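Local coordinates for axin interactor, dorsalization-associated protein (Danio rerio, PDB 2QZQ), which acts as a ventralizing factor in the embryo, binding axin and disrupting its homodimerization so that axin-mediated JNK activation is inhibited, at residues I23-A28 with N135-K140; I32-T37 with T58-T63; I86-K91 with L142-N147; I73-H76 with L80-G83; P55-T58 with Y64-F67. One frame throughout, in Å; residues are numbered along the deposited sequence.

Contact 1: I23-A28 with N135-K140; sequences IGLKDA and NLLTKK
K26 and T138 carry the polar part of this contact: NZ of K26 donates a hydrogen bond to OG1 of T138, 3.1 Å away. The same oxygen accepts from the backbone N of K140 at 3.0 Å, with an N-H...O angle of 157°, which makes residues 138-140 an ST turn. OG1 stands anti to the backbone N of T138 (chi1 -177°), and from there it serves both donors. A valine in place of T138 would probably leave the ammonium of K26 and the amide of K140 without this shared acceptor, freeing the lysine chain to swing. Aliphatic packing accompanies the bond. The K26 chain, bent at chi2, chi3 and chi4, lays CD 3.6 Å from CB of T138, while the extended chain of K140 crosses it at about a right angle, CD lying 3.6 Å from CG of K26. NZ of K26 and NZ of K140 remain 5.0 Å apart, so the lysines meet through methylenes and not through their like charges. A purely apolar touch lies deeper, where CD2 of L25 meets CD2 of L137 at 3.8 Å. On the surface of this C-terminal, C2-type domain, the type I turn L25-A28 after strand 15-24 thus meets the loop between strands 116-124 and 144-151. L25 and L137 both also pack on C104 of strand 99-109, and L25 reaches F90 of strand 85-94.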
# COMPACT_ATOMS: atom_id res chain seq x y z
N ILE A 23 -5.12 -0.58 8.70
CA ILE A 23 -3.72 -0.67 9.09
C ILE A 23 -3.62 -0.57 10.61
O ILE A 23 -4.21 0.33 11.23
CB ILE A 23 -2.82 0.37 8.34
CG1 ILE A 23 -1.33 0.14 8.68
CG2 ILE A 23 -3.23 1.81 8.64
CD1 ILE A 23 -0.39 1.09 7.88
N GLY A 24 -2.90 -1.52 11.19
CA GLY A 24 -2.57 -1.53 12.60
C GLY A 24 -1.32 -0.72 12.87
O GLY A 24 -0.28 -0.91 12.19
N LEU A 25 -1.41 0.18 13.84
CA LEU A 25 -0.27 0.99 14.26
C LEU A 25 -0.41 1.24 15.77
O LEU A 25 -1.52 1.45 16.27
CB LEU A 25 -0.24 2.33 13.48
CG LEU A 25 -0.07 2.31 11.95
CD1 LEU A 25 -0.44 3.68 11.31
CD2 LEU A 25 1.33 1.94 11.54
N LYS A 26 0.69 1.19 16.50
CA LYS A 26 0.61 1.35 17.95
C LYS A 26 -0.03 2.70 18.29
O LYS A 26 -0.73 2.84 19.28
CB LYS A 26 2.01 1.28 18.59
CG LYS A 26 2.58 -0.13 18.72
CD LYS A 26 4.09 -0.20 18.38
CE LYS A 26 5.00 -0.07 19.59
NZ LYS A 26 6.23 -0.93 19.40
N ASP A 27 0.20 3.68 17.44
CA ASP A 27 -0.25 5.06 17.67
C ASP A 27 -1.24 5.46 16.56
O ASP A 27 -1.32 6.63 16.23
CB ASP A 27 0.96 6.01 17.71
CG ASP A 27 1.88 5.85 16.51
OD1 ASP A 27 1.62 4.98 15.64
OD2 ASP A 27 2.88 6.61 16.43
N ALA A 28 -2.00 4.49 16.03
CA ALA A 28 -2.92 4.75 14.89
C ALA A 28 -3.82 5.97 15.13
O ALA A 28 -3.88 6.87 14.30
CB ALA A 28 -3.81 3.52 14.59
N ASN A 135 13.90 -1.91 8.38
CA ASN A 135 13.86 -1.76 9.83
C ASN A 135 12.41 -1.93 10.25
O ASN A 135 11.57 -1.14 9.84
CB ASN A 135 14.40 -0.39 10.23
CG ASN A 135 15.82 -0.14 9.69
OD1 ASN A 135 16.04 0.76 8.88
ND2 ASN A 135 16.75 -0.99 10.08
N LEU A 136 12.13 -3.00 10.97
CA LEU A 136 10.74 -3.34 11.35
C LEU A 136 10.19 -2.28 12.29
O LEU A 136 10.85 -1.89 13.25
CB LEU A 136 10.69 -4.72 12.02
CG LEU A 136 9.30 -5.31 12.31
CD1 LEU A 136 8.55 -5.56 11.02
CD2 LEU A 136 9.41 -6.63 13.07
N LEU A 137 8.97 -1.82 12.01
CA LEU A 137 8.36 -0.81 12.87
C LEU A 137 8.04 -1.33 14.29
O LEU A 137 8.34 -0.68 15.28
CB LEU A 137 7.08 -0.24 12.18
CG LEU A 137 6.37 0.92 12.89
CD1 LEU A 137 7.22 2.15 12.91
CD2 LEU A 137 5.05 1.21 12.20
N THR A 138 7.41 -2.50 14.36
CA THR A 138 7.01 -3.09 15.62
C THR A 138 6.94 -4.60 15.48
O THR A 138 6.73 -5.13 14.38
CB THR A 138 5.64 -2.54 16.11
OG1 THR A 138 5.34 -3.11 17.40
CG2 THR A 138 4.51 -2.87 15.11
N LYS A 139 7.17 -5.30 16.59
CA LYS A 139 6.98 -6.75 16.65
C LYS A 139 5.55 -7.08 17.08
O LYS A 139 5.15 -8.24 17.03
CB LYS A 139 7.95 -7.39 17.64
CG LYS A 139 9.35 -7.53 17.09
CD LYS A 139 10.00 -8.71 17.76
CE LYS A 139 11.39 -8.82 17.30
NZ LYS A 139 12.16 -7.61 17.69
N LYS A 140 4.80 -6.05 17.49
CA LYS A 140 3.38 -6.24 17.80
C LYS A 140 2.58 -6.70 16.56
O LYS A 140 2.93 -6.39 15.41
CB LYS A 140 2.77 -4.97 18.40
CG LYS A 140 3.30 -4.66 19.80
CD LYS A 140 2.69 -3.39 20.34
CE LYS A 140 2.90 -3.30 21.85
NZ LYS A 140 2.38 -2.02 22.41

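Contact 2: I32-T37 with T58-T63; sequences IDPYIT and TRKEDT
At one end of the C2-type beta sandwich, K60 of the short, weakly bonded strand 59-60 reaches across to I32 and P34, where the chain turns a corner at D33 and enters strand 34-41. The approach is made by one long side chain. A bend at chi3 (-54°) interrupts the otherwise extended chain of K60 and lets NZ turn toward the carbonyl of C31 and a bridging water. Its CD comes no nearer than 4.3 Å to CG of the P34 ring, a loose aliphatic contact. Farther out, NZ of K60 lies 4.0 Å from CD1 of I32, the end of a branch that meets the lysine obliquely. The polar link is indirect: one water accepts from NZ of K60 at 2.9 Å and from the backbone N of D33 at 3.0 Å. NZ has its direct partner outside the two segments, in the carbonyl oxygen of C31, and a weak bond to the carbonyl of G29 adds to it. The D33 carboxylate is not part of this grip, since OD1 stays 6.8 Å from NZ of K60. P34 itself is buried against I65 and F90. The chemistry is thus that of an ammonium held by neutral oxygens, two carbonyls and a water, while its methylenes skirt the proline; the carbonyl dipoles would be expected to help stabilise the positive charge.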
# COMPACT_ATOMS: atom_id res chain seq x y z
N ILE A 32 -2.83 12.06 12.25
CA ILE A 32 -3.72 13.08 11.70
C ILE A 32 -3.79 13.02 10.17
O ILE A 32 -2.76 12.98 9.49
CB ILE A 32 -3.27 14.53 12.15
CG1 ILE A 32 -3.12 14.61 13.69
CG2 ILE A 32 -4.23 15.57 11.60
CD1 ILE A 32 -4.38 14.23 14.49
N ASP A 33 -5.02 12.98 9.65
CA ASP A 33 -5.28 12.97 8.20
C ASP A 33 -4.49 11.85 7.51
O ASP A 33 -3.74 12.10 6.56
CB ASP A 33 -4.98 14.32 7.57
CG ASP A 33 -5.91 15.42 8.07
OD1 ASP A 33 -6.97 15.10 8.63
OD2 ASP A 33 -5.56 16.60 7.90
N PRO A 34 -4.66 10.62 8.01
CA PRO A 34 -3.85 9.52 7.46
C PRO A 34 -4.29 9.09 6.06
O PRO A 34 -5.49 9.08 5.74
CB PRO A 34 -4.09 8.39 8.47
CG PRO A 34 -5.46 8.66 9.01
CD PRO A 34 -5.58 10.19 9.08
N TYR A 35 -3.33 8.73 5.23
CA TYR A 35 -3.65 8.13 3.94
C TYR A 35 -2.53 7.23 3.46
O TYR A 35 -1.48 7.14 4.09
CB TYR A 35 -4.00 9.18 2.87
CG TYR A 35 -2.84 10.05 2.43
CD1 TYR A 35 -2.48 11.19 3.16
CD2 TYR A 35 -2.11 9.74 1.28
CE1 TYR A 35 -1.41 12.01 2.75
CE2 TYR A 35 -1.05 10.53 0.86
CZ TYR A 35 -0.72 11.68 1.59
OH TYR A 35 0.34 12.47 1.17
N ILE A 36 -2.77 6.53 2.36
CA ILE A 36 -1.76 5.60 1.82
C ILE A 36 -1.49 5.89 0.36
O ILE A 36 -2.41 6.12 -0.42
CB ILE A 36 -2.18 4.13 2.04
CG1 ILE A 36 -2.13 3.80 3.54
CG2 ILE A 36 -1.26 3.11 1.21
CD1 ILE A 36 -2.65 2.36 3.90
N THR A 37 -0.20 5.87 0.01
CA THR A 37 0.26 5.98 -1.34
C THR A 37 0.65 4.59 -1.79
O THR A 37 1.47 3.91 -1.14
CB THR A 37 1.46 6.90 -1.45
OG1 THR A 37 1.05 8.22 -1.11
CG2 THR A 37 2.03 6.94 -2.89
N THR A 58 -10.91 8.43 7.84
CA THR A 58 -11.50 9.14 8.99
C THR A 58 -11.88 8.18 10.10
O THR A 58 -12.08 8.59 11.25
CB THR A 58 -12.73 9.99 8.54
OG1 THR A 58 -13.66 9.15 7.84
CG2 THR A 58 -12.28 11.10 7.59
N ARG A 59 -11.98 6.89 9.77
CA ARG A 59 -12.40 5.91 10.75
C ARG A 59 -11.19 5.43 11.55
O ARG A 59 -10.50 4.49 11.15
CB ARG A 59 -13.14 4.74 10.08
CG ARG A 59 -14.42 5.16 9.29
CD ARG A 59 -14.80 4.09 8.23
NE ARG A 59 -14.91 2.77 8.86
CZ ARG A 59 -14.65 1.62 8.25
NH1 ARG A 59 -14.23 1.60 6.97
NH2 ARG A 59 -14.80 0.49 8.92
N LYS A 60 -10.94 6.10 12.69
CA LYS A 60 -9.74 5.86 13.50
C LYS A 60 -10.12 5.22 14.83
O LYS A 60 -11.17 5.53 15.40
CB LYS A 60 -8.97 7.18 13.77
CG LYS A 60 -8.55 7.98 12.51
CD LYS A 60 -7.39 8.92 12.82
CE LYS A 60 -7.67 9.85 14.02
NZ LYS A 60 -6.72 11.00 14.03
N GLU A 61 -9.30 4.28 15.27
CA GLU A 61 -9.42 3.63 16.57
C GLU A 61 -8.04 3.83 17.19
O GLU A 61 -7.15 4.40 16.55
CB GLU A 61 -9.73 2.12 16.43
CG GLU A 61 -10.98 1.76 15.63
CD GLU A 61 -11.30 0.24 15.59
OE1 GLU A 61 -10.42 -0.65 15.77
OE2 GLU A 61 -12.50 -0.08 15.36
N ASP A 62 -7.87 3.37 18.42
CA ASP A 62 -6.60 3.48 19.12
C ASP A 62 -5.44 2.87 18.31
O ASP A 62 -4.39 3.50 18.13
CB ASP A 62 -6.68 2.76 20.47
CG ASP A 62 -7.61 3.45 21.48
OD1 ASP A 62 -8.29 4.45 21.15
OD2 ASP A 62 -7.63 2.95 22.63
N THR A 63 -5.63 1.64 17.81
CA THR A 63 -4.53 0.94 17.15
C THR A 63 -4.82 0.54 15.69
O THR A 63 -3.99 -0.10 15.05
CB THR A 63 -4.06 -0.29 17.95
OG1 THR A 63 -5.13 -1.23 18.03
CG2 THR A 63 -3.66 0.09 19.35
O HOH W 1 -7.12 12.71 11.76

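Contact 3: I86-K91 with L142-N147; sequences IFFEFK and LYLHLN
F88 on strand 85-94 faces L144 and L146 on strand 144-151 across the interior of the sandwich. CB of F88 begins the contact, 3.7 Å from CD2 of L144. CD2 of L144 also lies 3.6 Å from CG of F88, with CD1 and CD2 of the ring slightly farther off, and it approaches the ring obliquely. Farther out the second leucine takes over: CE1 and CE2 of F88 are both 4.0 Å from CD1 of L146, and at the tip CZ of F88 closes to 3.6 Å from CD1 of L146, again at a slant. One methyl therefore meets the root of the ring and another its far end. The side chain of L144 crosses F88 at about a right angle, whereas L146 comes from the opposite direction. CG of L144 is anti to its backbone N (chi1 177°), which carries CD2 to the root of the ring. Replacing F88 by alanine is likely to open a gap between the two strands and deprive the L144 and L146 methyls of the ring they touch. All three residues are buried, and the contact's centre lies about 4 Å from that of the chain; L18, I36, I118 and I120 add further aliphatic neighbours. With only carbon meeting carbon across the segments, the contact is hydrophobic, and shape rather than directed polar bonds sets its geometry.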
# COMPACT_ATOMS: atom_id res chain seq x y z
N ILE A 86 4.77 -4.01 -5.24
CA ILE A 86 3.76 -3.01 -4.92
C ILE A 86 4.05 -2.47 -3.50
O ILE A 86 4.13 -3.25 -2.54
CB ILE A 86 2.33 -3.62 -4.97
CG1 ILE A 86 2.11 -4.41 -6.29
CG2 ILE A 86 1.24 -2.52 -4.85
CD1 ILE A 86 0.76 -5.11 -6.33
N PHE A 87 4.18 -1.15 -3.40
CA PHE A 87 4.45 -0.47 -2.12
C PHE A 87 3.21 0.23 -1.59
O PHE A 87 2.39 0.71 -2.36
CB PHE A 87 5.53 0.59 -2.34
CG PHE A 87 6.90 0.03 -2.33
CD1 PHE A 87 7.65 0.07 -1.16
CD2 PHE A 87 7.44 -0.55 -3.47
CE1 PHE A 87 8.98 -0.50 -1.14
CE2 PHE A 87 8.73 -1.10 -3.46
CZ PHE A 87 9.49 -1.08 -2.29
N PHE A 88 3.08 0.26 -0.26
CA PHE A 88 2.01 0.93 0.44
C PHE A 88 2.73 1.77 1.47
O PHE A 88 3.40 1.21 2.34
CB PHE A 88 1.10 -0.09 1.15
CG PHE A 88 0.62 -1.18 0.25
CD1 PHE A 88 -0.60 -1.07 -0.41
CD2 PHE A 88 1.43 -2.28 -0.01
CE1 PHE A 88 -1.02 -2.08 -1.30
CE2 PHE A 88 1.01 -3.28 -0.88
CZ PHE A 88 -0.20 -3.16 -1.53
N GLU A 89 2.66 3.09 1.29
CA GLU A 89 3.32 4.04 2.21
C GLU A 89 2.24 4.75 2.99
O GLU A 89 1.38 5.37 2.39
CB GLU A 89 4.12 5.07 1.44
CG GLU A 89 5.33 4.51 0.71
CD GLU A 89 6.03 5.58 -0.08
OE1 GLU A 89 5.53 5.94 -1.17
OE2 GLU A 89 7.07 6.07 0.41
N PHE A 90 2.30 4.64 4.32
CA PHE A 90 1.34 5.28 5.19
C PHE A 90 1.85 6.68 5.51
O PHE A 90 2.97 6.84 6.01
CB PHE A 90 1.15 4.47 6.45
CG PHE A 90 0.22 5.11 7.45
CD1 PHE A 90 -1.12 4.82 7.44
CD2 PHE A 90 0.72 6.02 8.40
CE1 PHE A 90 -1.98 5.43 8.38
CE2 PHE A 90 -0.10 6.62 9.32
CZ PHE A 90 -1.46 6.32 9.32
N LYS A 91 1.03 7.67 5.17
CA LYS A 91 1.39 9.08 5.33
C LYS A 91 0.39 9.79 6.23
O LYS A 91 -0.78 9.42 6.29
CB LYS A 91 1.45 9.73 3.97
CG LYS A 91 2.63 9.20 3.09
CD LYS A 91 2.65 9.84 1.74
CE LYS A 91 3.66 9.20 0.83
NZ LYS A 91 3.51 9.76 -0.55
N LEU A 142 0.47 -5.81 14.61
CA LEU A 142 -0.20 -4.68 14.00
C LEU A 142 0.31 -4.58 12.57
O LEU A 142 1.49 -4.22 12.33
CB LEU A 142 0.10 -3.39 14.79
CG LEU A 142 -0.47 -3.40 16.21
CD1 LEU A 142 0.16 -2.24 17.05
CD2 LEU A 142 -2.00 -3.30 16.17
N TYR A 143 -0.56 -4.93 11.64
CA TYR A 143 -0.22 -5.14 10.23
C TYR A 143 -1.07 -4.28 9.31
O TYR A 143 -2.10 -3.74 9.71
CB TYR A 143 -0.50 -6.61 9.86
CG TYR A 143 0.34 -7.64 10.59
CD1 TYR A 143 1.66 -7.87 10.20
CD2 TYR A 143 -0.20 -8.42 11.61
CE1 TYR A 143 2.44 -8.82 10.83
CE2 TYR A 143 0.58 -9.37 12.27
CZ TYR A 143 1.90 -9.56 11.86
OH TYR A 143 2.69 -10.50 12.45
N LEU A 144 -0.66 -4.21 8.05
CA LEU A 144 -1.55 -3.76 6.99
C LEU A 144 -2.38 -4.96 6.51
O LEU A 144 -1.82 -5.99 6.12
CB LEU A 144 -0.73 -3.18 5.83
CG LEU A 144 -1.48 -2.70 4.59
CD1 LEU A 144 -2.37 -1.45 4.89
CD2 LEU A 144 -0.50 -2.44 3.44
N HIS A 145 -3.71 -4.81 6.53
CA HIS A 145 -4.63 -5.89 6.14
C HIS A 145 -5.21 -5.54 4.80
O HIS A 145 -5.85 -4.48 4.65
CB HIS A 145 -5.79 -5.99 7.12
CG HIS A 145 -5.42 -6.56 8.45
ND1 HIS A 145 -4.67 -5.86 9.38
CD2 HIS A 145 -5.72 -7.74 9.02
CE1 HIS A 145 -4.52 -6.60 10.46
NE2 HIS A 145 -5.15 -7.74 10.27
N LEU A 146 -4.96 -6.42 3.81
CA LEU A 146 -5.47 -6.27 2.45
C LEU A 146 -6.33 -7.47 2.03
O LEU A 146 -6.24 -8.56 2.63
CB LEU A 146 -4.33 -6.15 1.42
CG LEU A 146 -3.17 -5.17 1.66
CD1 LEU A 146 -2.07 -5.37 0.62
CD2 LEU A 146 -3.71 -3.75 1.66
N ASN A 147 -7.16 -7.23 1.02
CA ASN A 147 -7.83 -8.34 0.29
C ASN A 147 -7.48 -8.20 -1.18
O ASN A 147 -7.62 -7.11 -1.75
CB ASN A 147 -9.35 -8.34 0.50
CG ASN A 147 -10.02 -9.61 -0.03
OD1 ASN A 147 -9.57 -10.70 0.25
ND2 ASN A 147 -11.07 -9.45 -0.82

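Contact 4: I73-H76 with L80-G83; sequences IQRH and LPKG
R75 and H76 approach L80 and P81 within one loop; I73, which comes first, points toward that segment but its side chain stays 4.7 Å away and packs instead on L16, L18, V38 and V40. R75 does most of the touching. Its CG is anti to the backbone N (chi1 -158°), and a bend at chi3 turns the guanidinium so that CD2 of L80 sits over one face, 4.1 Å from NE of R75. Before that bend, CD of R75 packs 3.8 Å from CD2 of L80, the two side chains crossing at a slant. NH1 of R75 ends 4.0 Å from CD of P81, which lies obliquely to the guanidinium. The guanidinium finds hydrogen-bond partners outside the segments: NH2 donates to the carbonyl oxygen of L48 and NH1 to that of K79, which probably fixes its rotation while L80 CD2 lies over one face. At H76 the backbone makes the approach, O of H76 lying 3.7 Å from N of L80, and the side chain sets off away from that segment. Both segments of this C2-type domain belong to the connection from strand 64-72 to strand 85-94; L80 also touches V40 of strand 34-41, and H76 touches L15 of strand 15-24.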
# COMPACT_ATOMS: atom_id res chain seq x y z
N ILE A 73 -4.67 -1.71 -9.54
CA ILE A 73 -3.29 -1.74 -10.01
C ILE A 73 -3.25 -1.50 -11.52
O ILE A 73 -3.90 -2.21 -12.29
CB ILE A 73 -2.60 -3.07 -9.59
CG1 ILE A 73 -2.53 -3.14 -8.06
CG2 ILE A 73 -1.18 -3.19 -10.16
CD1 ILE A 73 -1.79 -1.95 -7.43
N GLN A 74 -2.49 -0.48 -11.92
CA GLN A 74 -2.56 0.11 -13.25
C GLN A 74 -1.68 -0.58 -14.29
O GLN A 74 -1.03 0.05 -15.11
CB GLN A 74 -2.24 1.60 -13.17
CG GLN A 74 -3.27 2.37 -12.35
CD GLN A 74 -4.63 2.40 -13.03
OE1 GLN A 74 -4.75 2.87 -14.16
NE2 GLN A 74 -5.65 1.91 -12.34
N ARG A 75 -1.66 -1.91 -14.23
CA ARG A 75 -1.08 -2.69 -15.31
C ARG A 75 -1.57 -4.12 -15.20
O ARG A 75 -1.64 -4.69 -14.11
CB ARG A 75 0.46 -2.65 -15.32
CG ARG A 75 1.06 -2.98 -16.69
CD ARG A 75 2.58 -3.22 -16.65
NE ARG A 75 3.33 -1.96 -16.60
CZ ARG A 75 4.64 -1.84 -16.82
NH1 ARG A 75 5.38 -2.90 -17.11
NH2 ARG A 75 5.21 -0.64 -16.74
N HIS A 76 -1.91 -4.71 -16.34
CA HIS A 76 -2.21 -6.15 -16.39
C HIS A 76 -1.03 -6.94 -15.83
O HIS A 76 0.13 -6.69 -16.17
CB HIS A 76 -2.60 -6.59 -17.82
CG HIS A 76 -3.84 -5.92 -18.32
ND1 HIS A 76 -3.82 -4.69 -18.93
CD2 HIS A 76 -5.14 -6.28 -18.24
CE1 HIS A 76 -5.06 -4.33 -19.23
NE2 HIS A 76 -5.88 -5.28 -18.82
N LEU A 80 3.80 -7.00 -15.99
CA LEU A 80 4.74 -6.57 -14.96
C LEU A 80 6.02 -7.41 -14.99
O LEU A 80 5.95 -8.65 -15.17
CB LEU A 80 4.07 -6.58 -13.56
CG LEU A 80 3.06 -5.45 -13.31
CD1 LEU A 80 2.18 -5.74 -12.12
CD2 LEU A 80 3.74 -4.06 -13.14
N PRO A 81 7.19 -6.76 -14.84
CA PRO A 81 8.47 -7.48 -14.84
C PRO A 81 8.65 -8.28 -13.55
O PRO A 81 8.06 -7.92 -12.52
CB PRO A 81 9.51 -6.35 -14.95
CG PRO A 81 8.85 -5.13 -14.40
CD PRO A 81 7.36 -5.30 -14.67
N LYS A 82 9.42 -9.37 -13.61
CA LYS A 82 9.52 -10.30 -12.47
C LYS A 82 9.96 -9.71 -11.11
O LYS A 82 9.51 -10.18 -10.05
CB LYS A 82 10.34 -11.55 -12.85
CG LYS A 82 9.51 -12.45 -13.59
N GLY A 83 10.82 -8.70 -11.13
CA GLY A 83 11.24 -8.10 -9.86
C GLY A 83 10.41 -6.92 -9.37
O GLY A 83 10.86 -6.17 -8.50

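Contact 5: P55-T58 with Y64-F67; sequences PVAT and YIHF
The backbone O of H66 receives a hydrogen bond from a water 2.7 Å away, and that water in turn accepts from the backbone N of T58 at 3.0 Å. This single molecule bridges the two segments' main chains. Beside it the carbonyl oxygen of H66 also lies 3.6 Å from CB of A57, the residue that makes most of the direct contact. This methyl projects toward strand 64-72 and sits over one face of the F67 ring, 3.8 Å from its centroid and 12° off the ring normal: a CH-pi contact almost centred on the ring. F67 has CG anti to its carbonyl carbon (chi1 -82°), a setting that brings the ring beneath the methyl. The arrangement belongs to one end of the C2-type beta sandwich, where the loop between strands 52-53 and 59-60 passes strand 64-72, and the backbone of A57 is hydrogen-bonded to P34 of strand 34-41. The same methyl also meets I65: CB of A57 lies 3.5 Å from CG2 of I65, closer than usual for two carbons, so the small side chain is tightly held. CG2 is the branch anti to the backbone N of I65. Beyond the loop, I65 packs on I23 and P34, and F67 on I20 and I36.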
# COMPACT_ATOMS: atom_id res chain seq x y z
N PRO A 55 -7.89 8.49 -0.60
CA PRO A 55 -8.40 9.61 0.19
C PRO A 55 -7.97 9.44 1.63
O PRO A 55 -7.58 8.33 2.05
CB PRO A 55 -9.92 9.42 0.14
CG PRO A 55 -10.18 8.54 -1.07
CD PRO A 55 -8.96 7.68 -1.23
N VAL A 56 -8.05 10.53 2.39
CA VAL A 56 -7.82 10.49 3.83
C VAL A 56 -8.85 9.61 4.55
O VAL A 56 -10.05 9.66 4.28
CB VAL A 56 -7.77 11.94 4.43
CG1 VAL A 56 -7.92 11.94 5.95
CG2 VAL A 56 -6.48 12.59 4.03
N ALA A 57 -8.35 8.78 5.45
CA ALA A 57 -9.19 7.88 6.22
C ALA A 57 -9.64 8.60 7.49
O ALA A 57 -8.83 9.26 8.17
CB ALA A 57 -8.43 6.60 6.57
N THR A 58 -10.91 8.43 7.84
CA THR A 58 -11.50 9.14 8.99
C THR A 58 -11.88 8.18 10.10
O THR A 58 -12.08 8.59 11.25
CB THR A 58 -12.73 9.99 8.54
OG1 THR A 58 -13.66 9.15 7.84
CG2 THR A 58 -12.28 11.10 7.59
N TYR A 64 -5.96 0.97 15.15
CA TYR A 64 -6.28 0.76 13.74
C TYR A 64 -6.86 1.99 13.07
O TYR A 64 -7.60 2.76 13.68
CB TYR A 64 -7.23 -0.44 13.53
CG TYR A 64 -6.57 -1.76 13.76
CD1 TYR A 64 -5.89 -2.41 12.73
CD2 TYR A 64 -6.57 -2.34 15.04
CE1 TYR A 64 -5.23 -3.62 12.97
CE2 TYR A 64 -5.91 -3.56 15.29
CZ TYR A 64 -5.27 -4.19 14.24
OH TYR A 64 -4.62 -5.37 14.47
N ILE A 65 -6.51 2.16 11.80
CA ILE A 65 -7.18 3.10 10.94
C ILE A 65 -7.83 2.25 9.86
O ILE A 65 -7.14 1.49 9.18
CB ILE A 65 -6.20 4.12 10.34
CG1 ILE A 65 -5.72 5.06 11.46
CG2 ILE A 65 -6.84 4.95 9.21
CD1 ILE A 65 -4.31 5.53 11.25
N HIS A 66 -9.15 2.39 9.74
CA HIS A 66 -9.92 1.67 8.73
C HIS A 66 -10.04 2.50 7.45
O HIS A 66 -10.35 3.70 7.51
CB HIS A 66 -11.29 1.28 9.29
CG HIS A 66 -11.19 0.37 10.48
ND1 HIS A 66 -10.99 0.83 11.76
CD2 HIS A 66 -11.16 -0.98 10.56
CE1 HIS A 66 -10.86 -0.19 12.58
NE2 HIS A 66 -10.96 -1.30 11.88
N PHE A 67 -9.74 1.87 6.32
CA PHE A 67 -9.75 2.49 5.01
C PHE A 67 -10.93 1.99 4.18
O PHE A 67 -11.71 2.81 3.65
CB PHE A 67 -8.44 2.18 4.25
CG PHE A 67 -7.29 3.08 4.62
CD1 PHE A 67 -6.99 4.21 3.86
CD2 PHE A 67 -6.54 2.82 5.77
CE1 PHE A 67 -5.92 5.05 4.24
CE2 PHE A 67 -5.48 3.66 6.16
CZ PHE A 67 -5.17 4.78 5.39
O HOH W 2 -11.95 5.81 6.82

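Contacts 2 and 5 are nearly one site: their centres lie 4 Å apart, they share T58, and R59 O to H66 N (2.9 Å) and P34 O to A57 N (2.9 Å) are probable backbone hydrogen bonds between them. Probable hydrogen bonds also join contact 1 to contact 2, from L25 N to T63 O (2.9 Å), and to contact 3, from G24 N to Y143 O (2.8 Å). Contact 3 occupies the core, where F90 touches L25, P34 and I65. Contact 4 lies across the chain's centre, 28 Å between centres from contacts 1 and 2, but touches contact 3 where I73 CD1 packs 4.0 Å from I86 CG2. By similarity, the axin-binding region includes contacts 2 and 5 and segment 23-28.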